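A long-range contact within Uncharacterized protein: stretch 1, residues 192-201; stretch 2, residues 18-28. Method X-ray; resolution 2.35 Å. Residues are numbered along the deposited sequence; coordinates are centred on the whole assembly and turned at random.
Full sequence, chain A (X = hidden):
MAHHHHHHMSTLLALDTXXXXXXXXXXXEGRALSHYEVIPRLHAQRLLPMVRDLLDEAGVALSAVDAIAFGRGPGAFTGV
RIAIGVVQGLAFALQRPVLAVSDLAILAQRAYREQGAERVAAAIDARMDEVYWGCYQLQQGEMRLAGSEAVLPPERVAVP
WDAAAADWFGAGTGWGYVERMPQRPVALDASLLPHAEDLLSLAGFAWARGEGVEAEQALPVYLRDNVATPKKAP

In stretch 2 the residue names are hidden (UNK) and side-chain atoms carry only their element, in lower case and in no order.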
ATOM      1  N   LEU A 192      11.501 -22.290  -3.743  1.00 32.12           N
ATOM      2  CA  LEU A 192      12.097 -21.090  -4.349  1.00 28.83           C
ATOM      3  C   LEU A 192      11.155 -19.887  -4.365  1.00 26.50           C
ATOM      4  O   LEU A 192       9.981 -19.991  -4.756  1.00 27.07           O
ATOM      5  CB  LEU A 192      12.555 -21.378  -5.782  1.00 31.06           C
ATOM      6  CG  LEU A 192      13.566 -20.358  -6.309  1.00 31.98           C
ATOM      7  CD1 LEU A 192      14.946 -20.536  -5.620  1.00 20.62           C
ATOM      8  CD2 LEU A 192      13.660 -20.440  -7.830  1.00 24.72           C
ATOM      9  N   LEU A 193      11.700 -18.743  -3.967  1.00 23.02           N
ATOM     10  CA  LEU A 193      10.963 -17.498  -3.825  1.00 24.53           C
ATOM     11  C   LEU A 193      11.555 -16.424  -4.760  1.00 25.72           C
ATOM     12  O   LEU A 193      12.662 -16.587  -5.253  1.00 23.38           O
ATOM     13  CB  LEU A 193      11.007 -17.033  -2.358  1.00 26.30           C
ATOM     14  CG  LEU A 193      10.383 -17.966  -1.307  1.00 25.64           C
ATOM     15  CD1 LEU A 193      10.474 -17.361   0.095  1.00 20.83           C
ATOM     16  CD2 LEU A 193       8.914 -18.279  -1.658  1.00 23.01           C
ATOM     17  N   PRO A 194      10.790 -15.354  -5.049  1.00 27.08           N
ATOM     18  CA  PRO A 194      11.298 -14.218  -5.823  1.00 29.89           C
ATOM     19  C   PRO A 194      12.481 -13.540  -5.142  1.00 28.59           C
ATOM     20  O   PRO A 194      12.556 -13.542  -3.933  1.00 35.25           O
ATOM     21  CB  PRO A 194      10.098 -13.271  -5.883  1.00 29.69           C
ATOM     22  CG  PRO A 194       8.930 -14.147  -5.743  1.00 29.57           C
ATOM     23  CD  PRO A 194       9.345 -15.220  -4.782  1.00 26.71           C
ATOM     24  N   HIS A 195      13.389 -12.973  -5.921  1.00 29.43           N
ATOM     25  CA  HIS A 195      14.575 -12.311  -5.394  1.00 25.62           C
ATOM     26  C   HIS A 195      14.767 -10.999  -6.182  1.00 29.56           C
ATOM     27  O   HIS A 195      14.732 -10.994  -7.419  1.00 30.12           O
ATOM     28  CB  HIS A 195      15.771 -13.245  -5.526  1.00 27.91           C
ATOM     29  CG  HIS A 195      16.963 -12.856  -4.720  1.00 33.93           C
ATOM     30  ND1 HIS A 195      17.598 -11.641  -4.862  1.00 40.28           N
ATOM     31  CD2 HIS A 195      17.684 -13.553  -3.810  1.00 34.17           C
ATOM     32  CE1 HIS A 195      18.629 -11.587  -4.037  1.00 32.75           C
ATOM     33  NE2 HIS A 195      18.709 -12.739  -3.396  1.00 30.83           N
ATOM     34  N   ALA A 196      14.932  -9.885  -5.479  1.00 30.67           N
ATOM     35  CA  ALA A 196      15.060  -8.582  -6.132  1.00 28.35           C
ATOM     36  C   ALA A 196      16.214  -8.535  -7.138  1.00 29.55           C
ATOM     37  O   ALA A 196      16.169  -7.777  -8.114  1.00 27.86           O
ATOM     38  CB  ALA A 196      15.229  -7.495  -5.095  1.00 27.79           C
ATOM     39  N   GLU A 197      17.244  -9.341  -6.907  1.00 19.87           N
ATOM     40  CA  GLU A 197      18.362  -9.424  -7.856  1.00 28.79           C
ATOM     41  C   GLU A 197      17.886  -9.834  -9.257  1.00 27.34           C
ATOM     42  O   GLU A 197      18.340  -9.302 -10.276  1.00 26.43           O
ATOM     43  CB  GLU A 197      19.423 -10.400  -7.361  1.00 31.31           C
ATOM     44  CG  GLU A 197      20.538 -10.618  -8.369  1.00 47.00           C
ATOM     45  CD  GLU A 197      21.640 -11.529  -7.867  1.00 59.04           C
ATOM     46  OE1 GLU A 197      21.546 -12.026  -6.724  1.00 63.29           O
ATOM     47  OE2 GLU A 197      22.607 -11.745  -8.624  1.00 66.18           O
ATOM     48  N   ASP A 198      16.964 -10.784  -9.307  1.00 23.11           N
ATOM     49  CA  ASP A 198      16.459 -11.266 -10.589  1.00 28.80           C
ATOM     50  C   ASP A 198      15.351 -10.355 -11.118  1.00 30.48           C
ATOM     51  O   ASP A 198      15.190 -10.204 -12.338  1.00 24.25           O
ATOM     52  CB  ASP A 198      16.000 -12.714 -10.441  1.00 25.98           C
ATOM     53  CG  ASP A 198      17.099 -13.589  -9.861  1.00 33.85           C
ATOM     54  OD1 ASP A 198      18.113 -13.821 -10.566  1.00 31.10           O
ATOM     55  OD2 ASP A 198      16.976 -14.002  -8.687  1.00 35.82           O
ATOM     56  N   LEU A 199      14.625  -9.717 -10.201  1.00 24.41           N
ATOM     57  CA  LEU A 199      13.709  -8.637 -10.571  1.00 25.20           C
ATOM     58  C   LEU A 199      14.483  -7.529 -11.280  1.00 24.12           C
ATOM     59  O   LEU A 199      14.042  -7.000 -12.298  1.00 24.55           O
ATOM     60  CB  LEU A 199      13.006  -8.076  -9.337  1.00 21.58           C
ATOM     61  CG  LEU A 199      12.282  -6.733  -9.492  1.00 19.70           C
ATOM     62  CD1 LEU A 199      11.196  -6.847 -10.516  1.00 16.78           C
ATOM     63  CD2 LEU A 199      11.680  -6.325  -8.154  1.00 21.31           C
ATOM     64  N   LEU A 200      15.655  -7.207 -10.736  1.00 25.16           N
ATOM     65  CA  LEU A 200      16.540  -6.185 -11.294  1.00 24.80           C
ATOM     66  C   LEU A 200      16.984  -6.544 -12.720  1.00 24.93           C
ATOM     67  O   LEU A 200      16.959  -5.695 -13.611  1.00 29.51           O
ATOM     68  CB  LEU A 200      17.754  -5.992 -10.378  1.00 23.27           C
ATOM     69  CG  LEU A 200      18.701  -4.851 -10.728  1.00 31.16           C
ATOM     70  CD1 LEU A 200      17.998  -3.499 -10.654  1.00 32.83           C
ATOM     71  CD2 LEU A 200      19.914  -4.876  -9.792  1.00 30.38           C
ATOM     72  N   SER A 201      17.351  -7.799 -12.951  1.00 26.24           N
ATOM     73  CA  SER A 201      17.665  -8.263 -14.309  1.00 20.98           C
ATOM     74  C   SER A 201      16.510  -7.998 -15.281  1.00 26.09           C
ATOM     75  O   SER A 201      16.698  -7.397 -16.356  1.00 30.67           O
ATOM     76  CB  SER A 201      17.988  -9.758 -14.307  1.00 27.37           C
ATOM     77  OG  SER A 201      19.089 -10.021 -13.455  1.00 37.87           O
ATOM     78  N   UNK A  18       6.482  -9.682  -2.136  1.00 28.24           N
ATOM     79  CA  UNK A  18       5.334 -10.535  -2.467  1.00 30.36           C
ATOM     80  C   UNK A  18       5.278 -11.789  -1.594  1.00 35.16           C
ATOM     81  O   UNK A  18       4.289 -12.535  -1.614  1.00 33.41           O
ATOM     82  o   UNK A  18       6.472 -11.744  -4.263  1.00 40.42           O
ATOM     83  c   UNK A  18       5.362 -10.913  -3.955  1.00 37.27           C
ATOM     84  N   UNK A  19       6.382 -12.091  -0.923  1.00 31.54           N
ATOM     85  CA  UNK A  19       6.445 -13.293  -0.098  1.00 39.20           C
ATOM     86  C   UNK A  19       6.868 -12.934   1.304  1.00 38.24           C
ATOM     87  O   UNK A  19       6.963 -11.756   1.627  1.00 39.37           O
ATOM     88  o   UNK A  19       8.779 -13.843  -0.633  1.00 36.51           O
ATOM     89  c   UNK A  19       7.436 -14.349  -0.683  1.00 41.32           C
ATOM     90  c   UNK A  19       7.077 -14.695  -2.115  1.00 33.21           C
ATOM     91  N   UNK A  20       7.143 -13.953   2.116  1.00 42.41           N
ATOM     92  CA  UNK A  20       7.708 -13.762   3.451  1.00 51.41           C
ATOM     93  C   UNK A  20       9.131 -13.182   3.344  1.00 46.91           C
ATOM     94  O   UNK A  20       9.693 -12.687   4.325  1.00 40.11           O
ATOM     95  c   UNK A  20       8.703 -16.117   3.677  1.00 66.93           C
ATOM     96  o   UNK A  20       9.159 -18.448   3.893  1.00 76.50           O
ATOM     97  o   UNK A  20       8.224 -17.445   5.617  1.00 83.03           O
ATOM     98  c   UNK A  20       8.694 -17.429   4.454  1.00 78.37           C
ATOM     99  c   UNK A  20       7.720 -15.084   4.226  1.00 58.48           C
ATOM    100  N   UNK A  21       9.699 -13.255   2.142  1.00 38.87           N
ATOM    101  CA  UNK A  21      10.991 -12.650   1.842  1.00 38.35           C
ATOM    102  C   UNK A  21      10.815 -11.182   1.461  1.00 44.95           C
ATOM    103  O   UNK A  21       9.860 -10.812   0.764  1.00 47.48           O
ATOM    104  c   UNK A  21      11.701 -13.403   0.714  1.00 31.60           C
ATOM    105  N   UNK A  22      11.725 -10.352   1.951  1.00 32.21           N
ATOM    106  CA  UNK A  22      11.773  -8.954   1.585  1.00 30.20           C
ATOM    107  C   UNK A  22      13.136  -8.676   0.950  1.00 28.88           C
ATOM    108  O   UNK A  22      14.178  -8.985   1.532  1.00 31.76           O
ATOM    109  c   UNK A  22      11.535  -8.063   2.805  1.00 37.59           C
ATOM    110  s   UNK A  22      11.395  -6.314   2.391  1.00 44.50           S
ATOM    111  N   UNK A  23      13.160  -8.135  -0.256  1.00 27.22           N
ATOM    112  CA  UNK A  23      14.458  -7.935  -0.878  1.00 24.13           C
ATOM    113  C   UNK A  23      14.496  -6.688  -1.745  1.00 31.63           C
ATOM    114  O   UNK A  23      13.460  -6.215  -2.245  1.00 26.43           O
ATOM    115  c   UNK A  23      14.859  -9.172  -1.689  1.00 24.63           C
ATOM    116  o   UNK A  23      13.999  -9.372  -2.784  1.00 35.40           O
ATOM    117  N   UNK A  24      15.700  -6.131  -1.865  1.00 22.18           N
ATOM    118  CA  UNK A  24      15.917  -4.899  -2.600  1.00 24.96           C
ATOM    119  C   UNK A  24      17.183  -5.060  -3.429  1.00 26.32           C
ATOM    120  O   UNK A  24      18.111  -5.764  -3.048  1.00 30.07           O
ATOM    121  c   UNK A  24      16.010  -3.683  -1.642  1.00 30.82           C
ATOM    122  c   UNK A  24      17.212  -3.823  -0.709  1.00 30.45           C
ATOM    123  c   UNK A  24      14.713  -3.534  -0.820  1.00 27.01           C
ATOM    124  N   UNK A  25      17.239  -4.399  -4.567  1.00 22.52           N
ATOM    125  CA  UNK A  25      18.413  -4.530  -5.408  1.00 20.77           C
ATOM    126  C   UNK A  25      18.624  -3.223  -6.135  1.00 21.44           C
ATOM    127  O   UNK A  25      17.691  -2.426  -6.300  1.00 25.34           O
ATOM    128  c   UNK A  25      18.270  -5.705  -6.383  1.00 21.38           C
ATOM    129  N   UNK A  26      19.866  -2.984  -6.523  1.00 26.84           N
ATOM    130  CA  UNK A  26      20.235  -1.733  -7.146  1.00 23.34           C
ATOM    131  C   UNK A  26      21.200  -1.984  -8.273  1.00 28.02           C
ATOM    132  O   UNK A  26      22.182  -2.726  -8.103  1.00 23.79           O
ATOM    133  c   UNK A  26      22.169   1.240  -5.632  1.00 27.70           C
ATOM    134  c   UNK A  26      20.117   1.389  -7.001  1.00 36.43           C
ATOM    135  c   UNK A  26      20.853  -0.800  -6.111  1.00 22.99           C
ATOM    136  c   UNK A  26      21.320   0.541  -6.659  1.00 29.42           C
ATOM    137  N   UNK A  27      20.915  -1.365  -9.418  1.00 27.92           N
ATOM    138  CA  UNK A  27      21.833  -1.363 -10.554  1.00 33.25           C
ATOM    139  C   UNK A  27      22.421   0.028 -10.622  1.00 34.18           C
ATOM    140  O   UNK A  27      21.683   1.020 -10.582  1.00 30.21           O
ATOM    141  c   UNK A  27      21.182  -1.553 -14.440  1.00 28.14           C
ATOM    142  c   UNK A  27      21.148  -1.718 -11.883  1.00 24.07           C
ATOM    143  c   UNK A  27      23.090  -2.640 -13.225  1.00 27.13           C
ATOM    144  c   UNK A  27      22.012  -1.563 -13.147  1.00 35.34           C
ATOM    145  N   UNK A  28      23.749   0.089 -10.672  1.00 30.51           N
ATOM    146  CA  UNK A  28      24.456   1.352 -10.741  1.00 29.38           C
ATOM    147  C   UNK A  28      25.786   1.128 -11.459  1.00 29.74           C
ATOM    148  O   UNK A  28      26.516   0.203 -11.116  1.00 38.81           O
ATOM    149  c   UNK A  28      27.053   4.678  -9.085  1.00 38.23           C
ATOM    150  c   UNK A  28      24.959   4.490  -9.730  1.00 32.54           C
ATOM    151  n   UNK A  28      26.702   3.410  -8.959  1.00 38.89           N
ATOM    152  c   UNK A  28      25.387   3.258  -9.351  1.00 36.83           C
ATOM    153  c   UNK A  28      24.681   1.937  -9.342  1.00 25.58           C
ATOM    154  n   UNK A  28      26.015   5.354  -9.549  1.00 41.88           N
TER
HETATM  155  O   HOH W   1      12.023 -11.169  -2.007  1.00 50.33           O

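Position 18 carries one carbon followed by one oxygen, and that oxygen lies 3.7 Å from CG of Pro-194. A two-atom side chain ending in oxygen is Ser-18.

At position 19 the CB bears one oxygen and one carbon, a branch at CB. The branch carbon lies 3.5 Å from CD of Pro-194, and the oxygen is 4.0 Å from CD1 of Leu-193. This is Thr-19; its OG1 also accepts from the backbone N of residue 21 at 3.0 Å, a bond within the stretch just where the strand begins.

Position 20 has three carbons in a row, the third holding two oxygens: a carboxylate one methylene longer than aspartate's. One oxygen comes within 4.2 Å of CD1 of Leu-193. The element pattern alone gives Glu-20, although its atoms are poorly ordered.

Position 21 has a single carbon, CB, 4.2 Å from CD1 of Leu-193; the lone CB makes it Ala-21. Position 22 has one carbon and one sulfur, hence Cys-22; its CA-to-CB bond points away and it makes no contact.

Position 23 again shows one carbon and one oxygen. The oxygen sits 2.9 Å from the backbone N of Ala-196, which donates to it at an N-H...acceptor angle of 143°. The residue is Ser-23, chi1 in the p rotamer.

Position 24 has three carbons, forked at CB, and its CA-to-CB bond points away: Val-24. Its backbone N nevertheless lies 3.5 Å from CB of Ala-196. Position 25 has only CB, 3.4 Å from O of Ala-196 and 3.8 Å from its CB; the lone CB identifies Ala-25.

Position 26 has four carbons forked at the second. Its CA-to-CB bond points away, and its backbone C lies 3.5 Å from CD2 of Leu-200; the fork makes this Leu-26. Position 27 also has four carbons forked at the second, but here the bond points toward the helix and CB is 3.8 Å from CD1 of Leu-200; the same fork identifies Leu-27. Position 28 has one carbon and a five-membered ring of three carbons and two nitrogens: His-28, out of reach.

The contact joins polar anchoring to close apolar packing. Ser-23 OG accepts the hydrogen bond from Ala-196 N at the first turn of the helix, while ND1 of His-195, the N-cap, accepts from N of Glu-197 at 3.1 Å. A water 2.8 Å from Ser-23 OG donates to O of Pro-194 at 3.1 Å, tying the preceding loop to the same hydroxyl. Beyond this, small Ala-25 accompanies a close approach, its CB 3.9 Å from CD2 of Leu-200; the helix and strand axes come within 7.0 Å at 40°.

Stretch 2 18-28: STEACSVALLH
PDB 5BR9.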